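Local structure of uncharacterized protein orp (Desulfovibrio gigas, 2WFB) at residues A8-G13 against L71-V76. The protein probably takes part in metal-cluster biosynthesis and binds a mixed molybdenum-copper sulphide cluster, absent from this apo form. Residues are numbered along the deposited sequence; the frame is centred on the assembly and turned at random.
Sequences AVTAEG and LLTGYV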
ATOM      1  N   ALA A   8       2.172  -4.671   0.238  1.00 14.50           N
ATOM      2  CA  ALA A   8       2.398  -3.477  -0.556  1.00 14.74           C
ATOM      3  C   ALA A   8       2.538  -2.261   0.365  1.00 14.04           C
ATOM      4  O   ALA A   8       1.798  -2.102   1.317  1.00 15.00           O
ATOM      5  CB  ALA A   8       1.267  -3.257  -1.538  1.00 13.44           C
ATOM      6  N   VAL A   9       3.508  -1.415   0.079  1.00 13.69           N
ATOM      7  CA  VAL A   9       3.707  -0.223   0.876  1.00 12.99           C
ATOM      8  C   VAL A   9       3.770   0.945  -0.101  1.00 13.36           C
ATOM      9  O   VAL A   9       4.562   0.900  -1.034  1.00 12.76           O
ATOM     10  CB  VAL A   9       5.011  -0.283   1.699  1.00 13.25           C
ATOM     11  CG1 VAL A   9       5.135   0.956   2.612  1.00 13.80           C
ATOM     12  CG2 VAL A   9       5.090  -1.550   2.552  1.00  9.62           C
ATOM     13  N   THR A  10       2.940   1.976   0.114  1.00 12.76           N
ATOM     14  CA  THR A  10       2.999   3.196  -0.709  1.00 13.60           C
ATOM     15  C   THR A  10       4.368   3.856  -0.608  1.00 14.39           C
ATOM     16  O   THR A  10       4.932   3.982   0.475  1.00 13.95           O
ATOM     17  CB  THR A  10       1.899   4.201  -0.363  1.00 13.44           C
ATOM     18  OG1 THR A  10       1.961   4.517   1.037  1.00 13.88           O
ATOM     19  CG2 THR A  10       0.530   3.610  -0.676  1.00 15.48           C
ATOM     20  N   ALA A  11       4.917   4.253  -1.757  1.00 15.09           N
ATOM     21  CA  ALA A  11       6.311   4.638  -1.822  1.00 15.72           C
ATOM     22  C   ALA A  11       6.505   5.839  -2.738  1.00 17.11           C
ATOM     23  O   ALA A  11       5.741   6.052  -3.680  1.00 16.84           O
ATOM     24  CB  ALA A  11       7.153   3.473  -2.284  1.00 14.26           C
ATOM     25  N   GLU A  12       7.540   6.614  -2.452  1.00 18.52           N
ATOM     26  CA  GLU A  12       7.821   7.831  -3.185  1.00 20.75           C
ATOM     27  C   GLU A  12       8.730   7.532  -4.381  1.00 22.42           C
ATOM     28  O   GLU A  12       8.990   8.404  -5.212  1.00 23.73           O
ATOM     29  CB  GLU A  12       8.386   8.897  -2.201  1.00 21.19           C
ATOM     30  CG  GLU A  12       7.251   9.594  -1.393  1.00 23.03           C
ATOM     31  CD  GLU A  12       7.617  10.039   0.017  1.00 26.38           C
ATOM     32  OE1 GLU A  12       8.797   9.985   0.405  1.00 26.69           O
ATOM     33  OE2 GLU A  12       6.703  10.468   0.749  1.00 26.18           O
ATOM     34  N   GLY A  13       9.140   6.269  -4.492  1.00 22.99           N
ATOM     35  CA  GLY A  13      10.079   5.770  -5.492  1.00 23.23           C
ATOM     36  C   GLY A  13      10.642   4.419  -5.023  1.00 24.07           C
ATOM     37  O   GLY A  13      10.245   3.900  -3.970  1.00 23.04           O
ATOM     38  N   LEU A  71      -1.872  -3.651   2.499  1.00 13.01           N
ATOM     39  CA  LEU A  71      -1.374  -2.367   2.022  1.00 14.07           C
ATOM     40  C   LEU A  71      -1.041  -1.489   3.229  1.00 13.51           C
ATOM     41  O   LEU A  71      -1.890  -1.262   4.100  1.00 14.44           O
ATOM     42  CB  LEU A  71      -2.420  -1.672   1.154  1.00 14.13           C
ATOM     43  CG  LEU A  71      -2.030  -0.209   0.892  1.00 16.60           C
ATOM     44  CD1 LEU A  71      -1.043  -0.121  -0.268  1.00 14.52           C
ATOM     45  CD2 LEU A  71      -3.229   0.672   0.741  1.00 18.66           C
ATOM     46  N   LEU A  72       0.180  -0.995   3.259  1.00 12.49           N
ATOM     47  CA  LEU A  72       0.619  -0.090   4.304  1.00 13.34           C
ATOM     48  C   LEU A  72       0.805   1.321   3.726  1.00 13.70           C
ATOM     49  O   LEU A  72       1.465   1.487   2.705  1.00 14.33           O
ATOM     50  CB  LEU A  72       1.925  -0.588   4.875  1.00 12.97           C
ATOM     51  CG  LEU A  72       1.975  -1.649   6.018  1.00 16.41           C
ATOM     52  CD1 LEU A  72       0.676  -2.313   6.482  1.00 14.68           C
ATOM     53  CD2 LEU A  72       3.147  -2.610   5.840  1.00 16.06           C
ATOM     54  N   THR A  73       0.237   2.329   4.390  1.00 14.11           N
ATOM     55  CA  THR A  73       0.183   3.690   3.851  1.00 14.81           C
ATOM     56  C   THR A  73      -0.026   4.747   4.951  1.00 15.11           C
ATOM     57  O   THR A  73       0.007   4.430   6.153  1.00 13.24           O
ATOM     58  CB  THR A  73      -0.923   3.833   2.704  1.00 16.01           C
ATOM     59  OG1 THR A  73      -0.771   5.113   2.052  1.00 18.30           O
ATOM     60  CG2 THR A  73      -2.384   3.689   3.232  1.00 15.06           C
ATOM     61  N   GLY A  74      -0.205   6.005   4.524  1.00 15.35           N
ATOM     62  CA  GLY A  74      -0.600   7.071   5.425  1.00 15.37           C
ATOM     63  C   GLY A  74      -2.112   7.216   5.454  1.00 15.88           C
ATOM     64  O   GLY A  74      -2.759   6.808   6.418  1.00 15.86           O
ATOM     65  N   TYR A  75      -2.665   7.783   4.380  1.00 15.55           N
ATOM     66  CA  TYR A  75      -4.087   8.134   4.292  1.00 16.42           C
ATOM     67  C   TYR A  75      -4.735   7.446   3.098  1.00 16.27           C
ATOM     68  O   TYR A  75      -4.116   7.319   2.027  1.00 16.40           O
ATOM     69  CB  TYR A  75      -4.251   9.670   4.126  1.00 16.28           C
ATOM     70  CG  TYR A  75      -3.655  10.448   5.267  1.00 18.38           C
ATOM     71  CD1 TYR A  75      -4.397  10.679   6.425  1.00 21.82           C
ATOM     72  CD2 TYR A  75      -2.348  10.903   5.218  1.00 21.08           C
ATOM     73  CE1 TYR A  75      -3.867  11.364   7.494  1.00 23.88           C
ATOM     74  CE2 TYR A  75      -1.789  11.601   6.296  1.00 23.85           C
ATOM     75  CZ  TYR A  75      -2.570  11.829   7.427  1.00 26.41           C
ATOM     76  OH  TYR A  75      -2.066  12.512   8.518  1.00 29.38           O
ATOM     77  N   VAL A  76      -5.988   7.054   3.277  1.00 16.41           N
ATOM     78  CA  VAL A  76      -6.806   6.477   2.210  1.00 17.29           C
ATOM     79  C   VAL A  76      -8.259   6.944   2.373  1.00 17.68           C
ATOM     80  O   VAL A  76      -8.809   6.901   3.475  1.00 18.93           O
ATOM     81  CB  VAL A  76      -6.650   4.895   2.129  1.00 17.46           C
ATOM     82  CG1 VAL A  76      -6.693   4.264   3.452  1.00 17.32           C
ATOM     83  CG2 VAL A  76      -7.690   4.232   1.198  1.00 18.09           C
TER
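Thr-10 and Thr-73 meet through their hydroxyls just where the parallel strands 6-11 and 68-72 part: Thr-73 OG1 donates to Thr-10 OG1 over 3.0 Å. Thr-73 OG1 stands anti to its backbone N (chi1 -170°), which turns it toward the other strand, where it also lies 3.4 Å from Thr-10 CG2. Thr-10 OG1, which accepts this bond, in turn donates to the backbone O of Asp-21, so the buried hydroxyl pair is tied to the loop following strand 6-11. Behind it, Leu-72 bonds to both sides of Val-9, its N to Ala-8 O (2.8 Å) and its O to the N of Thr-10 (3.0 Å), the usual parallel ladder. Val-9 CG2 packs against Leu-72 CD2 at 4.0 Å on one face of the sheet, while on the other Leu-71 CD1 lies 4.1 Å from both Ala-8 CB and Thr-10 CG2. Helix 100-108 covers the Val-9 and Leu-72 face through Val-104 and Phe-107, whereas Leu-63 of helix 55-66 and Leu-84 of helix 78-86 close over the Ala-8 and Leu-71 face. The contact lies near the middle of a three-layer alpha-beta-alpha sandwich, with strand 29-34 antiparallel beyond 6-11 and strand 90-92 parallel beyond 68-72.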